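Local coordinates for protein trehalose monomycolate exporter MmpL3 (Mycobacterium tuberculosis, PDB 7NVH) that probably exports trehalose monomycolate, the mycolic acid carrier of the mycobacterial cell envelope, across the inner membrane as an RND-family transporter, at residues A[232-241]-A[306-314]. Sequence-based numbering, arbitrary orientation.
Sequences PVHYFAQPVV and FLKSLTYAT. With AV0 (Lauryl Maltose Neopentyl Glycol), chain B.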
ATOM      1  N   PRO A 232      16.078   1.703   2.321  1.00 60.25           N
ATOM      2  CA  PRO A 232      15.037   2.721   2.177  1.00 60.25           C
ATOM      3  C   PRO A 232      13.668   2.212   2.592  1.00 60.25           C
ATOM      4  O   PRO A 232      13.285   1.070   2.331  1.00 60.25           O
ATOM      5  CB  PRO A 232      15.077   3.029   0.674  1.00 60.25           C
ATOM      6  CG  PRO A 232      15.474   1.738   0.057  1.00 60.25           C
ATOM      7  CD  PRO A 232      16.373   1.030   1.045  1.00 60.25           C
ATOM      8  N   VAL A 233      12.925   3.093   3.254  1.00 58.54           N
ATOM      9  CA  VAL A 233      11.570   2.812   3.709  1.00 58.54           C
ATOM     10  C   VAL A 233      10.642   3.806   3.030  1.00 58.54           C
ATOM     11  O   VAL A 233      10.877   5.018   3.086  1.00 58.54           O
ATOM     12  CB  VAL A 233      11.452   2.898   5.239  1.00 58.54           C
ATOM     13  CG1 VAL A 233      10.010   3.116   5.652  1.00 58.54           C
ATOM     14  CG2 VAL A 233      12.004   1.640   5.880  1.00 58.54           C
ATOM     15  N   HIS A 234       9.596   3.299   2.387  1.00 59.01           N
ATOM     16  CA  HIS A 234       8.712   4.157   1.618  1.00 59.01           C
ATOM     17  C   HIS A 234       7.779   4.947   2.530  1.00 59.01           C
ATOM     18  O   HIS A 234       7.615   4.648   3.715  1.00 59.01           O
ATOM     19  CB  HIS A 234       7.897   3.333   0.625  1.00 59.01           C
ATOM     20  CG  HIS A 234       7.408   4.123  -0.546  1.00 59.01           C
ATOM     21  ND1 HIS A 234       6.152   4.686  -0.591  1.00 59.01           N
ATOM     22  CD2 HIS A 234       8.011   4.456  -1.710  1.00 59.01           C
ATOM     23  CE1 HIS A 234       6.000   5.326  -1.734  1.00 59.01           C
ATOM     24  NE2 HIS A 234       7.114   5.204  -2.431  1.00 59.01           N
ATOM     25  N   TYR A 235       7.164   5.981   1.950  1.00 59.57           N
ATOM     26  CA  TYR A 235       6.197   6.787   2.687  1.00 59.57           C
ATOM     27  C   TYR A 235       4.975   5.965   3.072  1.00 59.57           C
ATOM     28  O   TYR A 235       4.405   6.154   4.152  1.00 59.57           O
ATOM     29  CB  TYR A 235       5.780   7.997   1.854  1.00 59.57           C
ATOM     30  CG  TYR A 235       6.591   9.242   2.110  1.00 59.57           C
ATOM     31  CD1 TYR A 235       7.634   9.598   1.268  1.00 59.57           C
ATOM     32  CD2 TYR A 235       6.308  10.071   3.185  1.00 59.57           C
ATOM     33  CE1 TYR A 235       8.379  10.738   1.495  1.00 59.57           C
ATOM     34  CE2 TYR A 235       7.045  11.216   3.418  1.00 59.57           C
ATOM     35  CZ  TYR A 235       8.081  11.543   2.570  1.00 59.57           C
ATOM     36  OH  TYR A 235       8.822  12.680   2.795  1.00 59.57           O
ATOM     37  N   PHE A 236       4.552   5.052   2.195  1.00 58.79           N
ATOM     38  CA  PHE A 236       3.385   4.218   2.453  1.00 58.79           C
ATOM     39  C   PHE A 236       3.584   3.235   3.593  1.00 58.79           C
ATOM     40  O   PHE A 236       2.632   2.532   3.945  1.00 58.79           O
ATOM     41  CB  PHE A 236       3.005   3.438   1.199  1.00 58.79           C
ATOM     42  CG  PHE A 236       1.934   4.085   0.387  1.00 58.79           C
ATOM     43  CD1 PHE A 236       0.678   3.515   0.308  1.00 58.79           C
ATOM     44  CD2 PHE A 236       2.176   5.260  -0.294  1.00 58.79           C
ATOM     45  CE1 PHE A 236      -0.315   4.101  -0.436  1.00 58.79           C
ATOM     46  CE2 PHE A 236       1.185   5.855  -1.042  1.00 58.79           C
ATOM     47  CZ  PHE A 236      -0.062   5.276  -1.112  1.00 58.79           C
ATOM     48  N   ALA A 237       4.782   3.158   4.171  1.00 57.88           N
ATOM     49  CA  ALA A 237       5.011   2.196   5.241  1.00 57.88           C
ATOM     50  C   ALA A 237       4.124   2.485   6.444  1.00 57.88           C
ATOM     51  O   ALA A 237       3.544   1.565   7.028  1.00 57.88           O
ATOM     52  CB  ALA A 237       6.483   2.200   5.646  1.00 57.88           C
ATOM     53  N   GLN A 238       3.986   3.756   6.817  1.00 57.02           N
ATOM     54  CA  GLN A 238       3.265   4.081   8.046  1.00 57.02           C
ATOM     55  C   GLN A 238       1.743   4.008   7.919  1.00 57.02           C
ATOM     56  O   GLN A 238       1.097   3.582   8.893  1.00 57.02           O
ATOM     57  CB  GLN A 238       3.755   5.434   8.581  1.00 57.02           C
ATOM     58  CG  GLN A 238       3.817   6.574   7.585  1.00 57.02           C
ATOM     59  CD  GLN A 238       4.523   7.790   8.145  1.00 57.02           C
ATOM     60  OE1 GLN A 238       4.903   7.818   9.314  1.00 57.02           O
ATOM     61  NE2 GLN A 238       4.711   8.801   7.306  1.00 57.02           N
ATOM     62  N   PRO A 239       1.102   4.397   6.806  1.00 57.27           N
ATOM     63  CA  PRO A 239      -0.348   4.146   6.717  1.00 57.27           C
ATOM     64  C   PRO A 239      -0.699   2.672   6.781  1.00 57.27           C
ATOM     65  O   PRO A 239      -1.707   2.297   7.394  1.00 57.27           O
ATOM     66  CB  PRO A 239      -0.727   4.758   5.361  1.00 57.27           C
ATOM     67  CG  PRO A 239       0.326   5.742   5.090  1.00 57.27           C
ATOM     68  CD  PRO A 239       1.574   5.119   5.613  1.00 57.27           C
ATOM     69  N   VAL A 240       0.119   1.819   6.167  1.00 56.31           N
ATOM     70  CA  VAL A 240      -0.127   0.383   6.226  1.00 56.31           C
ATOM     71  C   VAL A 240       0.124  -0.143   7.632  1.00 56.31           C
ATOM     72  O   VAL A 240      -0.582  -1.040   8.107  1.00 56.31           O
ATOM     73  CB  VAL A 240       0.724  -0.342   5.171  1.00 56.31           C
ATOM     74  CG1 VAL A 240       0.677  -1.842   5.379  1.00 56.31           C
ATOM     75  CG2 VAL A 240       0.211   0.007   3.788  1.00 56.31           C
ATOM     76  N   VAL A 241       1.127   0.401   8.323  1.00 55.80           N
ATOM     77  CA  VAL A 241       1.326   0.039   9.724  1.00 55.80           C
ATOM     78  C   VAL A 241       0.097   0.401  10.545  1.00 55.80           C
ATOM     79  O   VAL A 241      -0.340  -0.376  11.396  1.00 55.80           O
ATOM     80  CB  VAL A 241       2.599   0.698  10.283  1.00 55.80           C
ATOM     81  CG1 VAL A 241       2.657   0.527  11.784  1.00 55.80           C
ATOM     82  CG2 VAL A 241       3.825   0.057   9.672  1.00 55.80           C
ATOM     83  N   PHE A 306       9.423  -0.194  -3.236  1.00 57.35           N
ATOM     84  CA  PHE A 306       8.185   0.091  -2.520  1.00 57.35           C
ATOM     85  C   PHE A 306       7.643  -1.172  -1.863  1.00 57.35           C
ATOM     86  O   PHE A 306       7.395  -1.204  -0.653  1.00 57.35           O
ATOM     87  CB  PHE A 306       7.171   0.690  -3.497  1.00 57.35           C
ATOM     88  CG  PHE A 306       5.756   0.716  -2.993  1.00 57.35           C
ATOM     89  CD1 PHE A 306       5.286   1.796  -2.271  1.00 57.35           C
ATOM     90  CD2 PHE A 306       4.885  -0.321  -3.275  1.00 57.35           C
ATOM     91  CE1 PHE A 306       3.983   1.831  -1.821  1.00 57.35           C
ATOM     92  CE2 PHE A 306       3.583  -0.292  -2.822  1.00 57.35           C
ATOM     93  CZ  PHE A 306       3.131   0.786  -2.096  1.00 57.35           C
ATOM     94  N   LEU A 307       7.493  -2.239  -2.648  1.00 56.24           N
ATOM     95  CA  LEU A 307       6.909  -3.469  -2.128  1.00 56.24           C
ATOM     96  C   LEU A 307       7.806  -4.115  -1.084  1.00 56.24           C
ATOM     97  O   LEU A 307       7.312  -4.677  -0.103  1.00 56.24           O
ATOM     98  CB  LEU A 307       6.627  -4.435  -3.274  1.00 56.24           C
ATOM     99  CG  LEU A 307       5.344  -4.117  -4.039  1.00 56.24           C
ATOM    100  CD1 LEU A 307       5.040  -5.190  -5.055  1.00 56.24           C
ATOM    101  CD2 LEU A 307       4.186  -3.953  -3.074  1.00 56.24           C
ATOM    102  N   LYS A 308       9.126  -4.048  -1.272  1.00 55.97           N
ATOM    103  CA  LYS A 308      10.038  -4.648  -0.305  1.00 55.97           C
ATOM    104  C   LYS A 308       9.980  -3.963   1.053  1.00 55.97           C
ATOM    105  O   LYS A 308      10.349  -4.580   2.057  1.00 55.97           O
ATOM    106  CB  LYS A 308      11.471  -4.618  -0.836  1.00 55.97           C
ATOM    107  CG  LYS A 308      11.787  -5.730  -1.817  1.00 55.97           C
ATOM    108  CD  LYS A 308      13.246  -5.701  -2.227  1.00 55.97           C
ATOM    109  CE  LYS A 308      13.555  -6.801  -3.226  1.00 55.97           C
ATOM    110  NZ  LYS A 308      13.537  -8.146  -2.591  1.00 55.97           N
ATOM    111  N   SER A 309       9.534  -2.711   1.111  1.00 55.88           N
ATOM    112  CA  SER A 309       9.379  -2.026   2.389  1.00 55.88           C
ATOM    113  C   SER A 309       7.977  -2.191   2.956  1.00 55.88           C
ATOM    114  O   SER A 309       7.812  -2.325   4.174  1.00 55.88           O
ATOM    115  CB  SER A 309       9.704  -0.541   2.237  1.00 55.88           C
ATOM    116  OG  SER A 309       8.682   0.125   1.519  1.00 55.88           O
ATOM    117  N   LEU A 310       6.960  -2.190   2.095  1.00 55.69           N
ATOM    118  CA  LEU A 310       5.603  -2.433   2.573  1.00 55.69           C
ATOM    119  C   LEU A 310       5.448  -3.844   3.127  1.00 55.69           C
ATOM    120  O   LEU A 310       4.730  -4.053   4.111  1.00 55.69           O
ATOM    121  CB  LEU A 310       4.585  -2.163   1.466  1.00 55.69           C
ATOM    122  CG  LEU A 310       4.154  -0.708   1.263  1.00 55.69           C
ATOM    123  CD1 LEU A 310       3.445  -0.251   2.507  1.00 55.69           C
ATOM    124  CD2 LEU A 310       5.299   0.235   0.973  1.00 55.69           C
ATOM    125  N   THR A 311       6.115  -4.828   2.521  1.00 55.14           N
ATOM    126  CA  THR A 311       6.043  -6.179   3.064  1.00 55.14           C
ATOM    127  C   THR A 311       6.759  -6.270   4.406  1.00 55.14           C
ATOM    128  O   THR A 311       6.307  -6.989   5.302  1.00 55.14           O
ATOM    129  CB  THR A 311       6.610  -7.195   2.069  1.00 55.14           C
ATOM    130  OG1 THR A 311       6.412  -8.518   2.578  1.00 55.14           O
ATOM    131  CG2 THR A 311       8.089  -6.975   1.840  1.00 55.14           C
ATOM    132  N   TYR A 312       7.861  -5.535   4.575  1.00 53.91           N
ATOM    133  CA  TYR A 312       8.512  -5.481   5.881  1.00 53.91           C
ATOM    134  C   TYR A 312       7.591  -4.864   6.919  1.00 53.91           C
ATOM    135  O   TYR A 312       7.492  -5.360   8.046  1.00 53.91           O
ATOM    136  CB  TYR A 312       9.814  -4.688   5.798  1.00 53.91           C
ATOM    137  CG  TYR A 312      10.931  -5.389   5.071  1.00 53.91           C
ATOM    138  CD1 TYR A 312      10.879  -6.750   4.827  1.00 53.91           C
ATOM    139  CD2 TYR A 312      12.043  -4.687   4.634  1.00 53.91           C
ATOM    140  CE1 TYR A 312      11.900  -7.392   4.166  1.00 53.91           C
ATOM    141  CE2 TYR A 312      13.068  -5.321   3.968  1.00 53.91           C
ATOM    142  CZ  TYR A 312      12.992  -6.674   3.737  1.00 53.91           C
ATOM    143  OH  TYR A 312      14.013  -7.313   3.075  1.00 53.91           O
ATOM    144  N   ALA A 313       6.910  -3.778   6.555  1.00 53.39           N
ATOM    145  CA  ALA A 313       5.981  -3.140   7.482  1.00 53.39           C
ATOM    146  C   ALA A 313       4.861  -4.094   7.872  1.00 53.39           C
ATOM    147  O   ALA A 313       4.517  -4.219   9.052  1.00 53.39           O
ATOM    148  CB  ALA A 313       5.412  -1.865   6.862  1.00 53.39           C
ATOM    149  N   THR A 314       4.291  -4.790   6.886  1.00 53.64           N
ATOM    150  CA  THR A 314       3.210  -5.727   7.165  1.00 53.64           C
ATOM    151  C   THR A 314       3.682  -6.861   8.066  1.00 53.64           C
ATOM    152  O   THR A 314       3.018  -7.204   9.049  1.00 53.64           O
ATOM    153  CB  THR A 314       2.647  -6.282   5.858  1.00 53.64           C
ATOM    154  OG1 THR A 314       2.124  -5.208   5.068  1.00 53.64           O
ATOM    155  CG2 THR A 314       1.540  -7.282   6.139  1.00 53.64           C
TER
HETATM  156  C1  AV0 B 801       9.969  10.296  -9.259  1.00 63.35           C
HETATM  157  O1  AV0 B 801       8.585  10.391  -9.268  1.00 63.35           O
HETATM  158  C2  AV0 B 801      10.411   9.130  -8.397  1.00 63.35           C
HETATM  159  O2  AV0 B 801       9.954   9.344  -7.061  1.00 63.35           O
HETATM  160  C3  AV0 B 801      11.903   8.995  -8.388  1.00 63.35           C
HETATM  161  O3  AV0 B 801      12.227   7.745  -7.717  1.00 63.35           O
HETATM  162  C4  AV0 B 801      12.518   8.998  -9.745  1.00 63.35           C
HETATM  163  O4  AV0 B 801      13.956   9.296  -9.624  1.00 63.35           O
HETATM  164  C5  AV0 B 801      11.930  10.041 -10.698  1.00 63.35           C
HETATM  165  O5  AV0 B 801      10.449  10.117 -10.650  1.00 63.35           O
HETATM  166  C6  AV0 B 801      12.340   9.703 -12.094  1.00 63.35           C
HETATM  167  O6  AV0 B 801      11.199   9.667 -12.913  1.00 63.35           O
HETATM  168  CAA AV0 B 801       2.696   8.793   0.097  1.00 63.35           C
HETATM  169  CAB AV0 B 801       7.164  21.510 -15.236  1.00 63.35           C
HETATM  170  OAI AV0 B 801      13.320   5.335  -8.504  1.00 63.35           O
HETATM  171  OAJ AV0 B 801       2.892  15.142 -20.125  1.00 63.35           O
HETATM  172  OAL AV0 B 801       1.996   8.845 -15.069  1.00 63.35           O
HETATM  173  OAN AV0 B 801       5.121  13.387 -16.865  1.00 63.35           O
HETATM  174  OAP AV0 B 801       5.943  14.047 -14.260  1.00 63.35           O
HETATM  175  OAQ AV0 B 801      16.372   6.044 -12.111  1.00 63.35           O
HETATM  176  OAR AV0 B 801       1.192  12.274 -20.705  1.00 63.35           O
HETATM  177  OAS AV0 B 801      17.324   6.854  -8.698  1.00 63.35           O
HETATM  178  OAT AV0 B 801      -0.416  10.511 -19.084  1.00 63.35           O
HETATM  179  OAU AV0 B 801      16.022   8.849 -11.467  1.00 63.35           O
HETATM  180  OAV AV0 B 801       0.652  10.065 -16.544  1.00 63.35           O
HETATM  181  CAW AV0 B 801       3.517   9.532  -0.945  1.00 63.35           C
HETATM  182  CAX AV0 B 801       6.045  20.994 -14.276  1.00 63.35           C
HETATM  183  CAY AV0 B 801       4.593   8.608  -1.494  1.00 63.35           C
HETATM  184  CAZ AV0 B 801       6.186  19.457 -14.092  1.00 63.35           C
HETATM  185  CBA AV0 B 801       5.189   9.222  -2.761  1.00 63.35           C
HETATM  186  CBB AV0 B 801       5.031  18.952 -13.197  1.00 63.35           C
HETATM  187  CBC AV0 B 801       4.052   9.576  -3.738  1.00 63.35           C
HETATM  188  CBD AV0 B 801       5.047  17.392 -13.125  1.00 63.35           C
HETATM  189  CBE AV0 B 801       4.649   9.851  -5.156  1.00 63.35           C
HETATM  190  CBF AV0 B 801       4.230  16.943 -11.897  1.00 63.35           C
HETATM  191  CBG AV0 B 801       5.746  10.995  -5.065  1.00 63.35           C
HETATM  192  CBH AV0 B 801       4.322  15.377 -11.742  1.00 63.35           C
HETATM  193  CBI AV0 B 801       6.784  10.808  -6.234  1.00 63.35           C
HETATM  194  CBJ AV0 B 801       4.549  15.027 -10.242  1.00 63.35           C
HETATM  195  CBK AV0 B 801       6.432  11.793  -7.436  1.00 63.35           C
HETATM  196  CBL AV0 B 801       4.745  13.479 -10.082  1.00 63.35           C
HETATM  197  CBM AV0 B 801      14.652   5.207  -8.947  1.00 63.35           C
HETATM  198  CBN AV0 B 801       1.810  14.823 -19.284  1.00 63.35           C
HETATM  199  CBP AV0 B 801       3.363   9.162 -15.204  1.00 63.35           C
HETATM  200  CBQ AV0 B 801       5.999  10.957  -8.711  1.00 63.35           C
HETATM  201  CBR AV0 B 801       6.277  13.178  -9.948  1.00 63.35           C
HETATM  202  CBS AV0 B 801       8.117  11.417 -10.161  1.00 63.35           C
HETATM  203  CBT AV0 B 801       5.842  11.025 -11.322  1.00 63.35           C
HETATM  204  OBV AV0 B 801       6.093  11.884 -12.452  1.00 63.35           O
HETATM  205  OBX AV0 B 801       4.567  10.615 -13.701  1.00 63.35           O
HETATM  206  OBY AV0 B 801      14.038   7.070 -10.372  1.00 63.35           O
HETATM  207  OBZ AV0 B 801       1.956  13.483 -17.268  1.00 63.35           O
HETATM  208  OCB AV0 B 801       3.060  11.444 -17.041  1.00 63.35           O
HETATM  209  CCC AV0 B 801      14.786   5.795 -10.318  1.00 63.35           C
HETATM  210  CCD AV0 B 801       1.985  13.420 -18.734  1.00 63.35           C
HETATM  211  CCF AV0 B 801       3.589  10.601 -14.804  1.00 63.35           C
HETATM  212  CCH AV0 B 801       4.550  12.749 -15.669  1.00 63.35           C
HETATM  213  CCJ AV0 B 801       5.057  11.968 -13.378  1.00 63.35           C
HETATM  214  CCL AV0 B 801       5.573  12.701 -14.622  1.00 63.35           C
HETATM  215  CCM AV0 B 801       6.549  11.646 -10.021  1.00 63.35           C
HETATM  216  CCN AV0 B 801      16.267   5.956 -10.675  1.00 63.35           C
HETATM  217  CCO AV0 B 801       0.893  12.521 -19.315  1.00 63.35           C
HETATM  218  CCQ AV0 B 801       4.079  11.381 -16.026  1.00 63.35           C
HETATM  219  CCR AV0 B 801      14.709   8.116  -9.586  1.00 63.35           C
HETATM  220  CCS AV0 B 801       1.932  12.136 -16.654  1.00 63.35           C
HETATM  221  CCT AV0 B 801      16.937   7.143 -10.089  1.00 63.35           C
HETATM  222  CCU AV0 B 801       0.788  11.210 -18.616  1.00 63.35           C
HETATM  223  CCV AV0 B 801      16.111   8.377 -10.115  1.00 63.35           C
HETATM  224  CCW AV0 B 801       0.712  11.371 -17.165  1.00 63.35           C
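Phe306 turns one ring edge on two aromatic residues of 232-241. Its CD1 sits over the centre of the His234 imidazole, with ring planes at 85° and centroids 4.9 Å apart, a T-shaped pair. Phe306 CE1 lies 3.6 Å from Phe236 CB, and the Phe236 ring is met in an offset edge-to-face manner. Next to this cluster, Leu310 CD2 lies over a face of the Phe306 ring, while Leu310 CD1 packs 3.5 Å from Val240 CG2. Further along, Ala313 CB rests against Val241 CG2 at 3.8 Å. The short helical segments 237-241 and 306-314 run at 30° to each other, nearly in the same direction. They belong to two helices of the RND-type transmembrane bundle, meeting at the end where a detergent alkyl chain reaches His234, Tyr235 and Phe236; its CAA lies 3.5 Å from Phe236 CE2. A capping bond helps orient the imidazole, whose CG is anti to the backbone N (chi1 -156°): Phe236 N donates straight to His234 ND1, 3.2 Å away, from slightly outside the ring plane. Ser309 OG, held by donation to Phe306 O, accepts a weak bond from His234 N. Farther out, Phe43 stacks on Phe306 and meets His234 nearly perpendicularly.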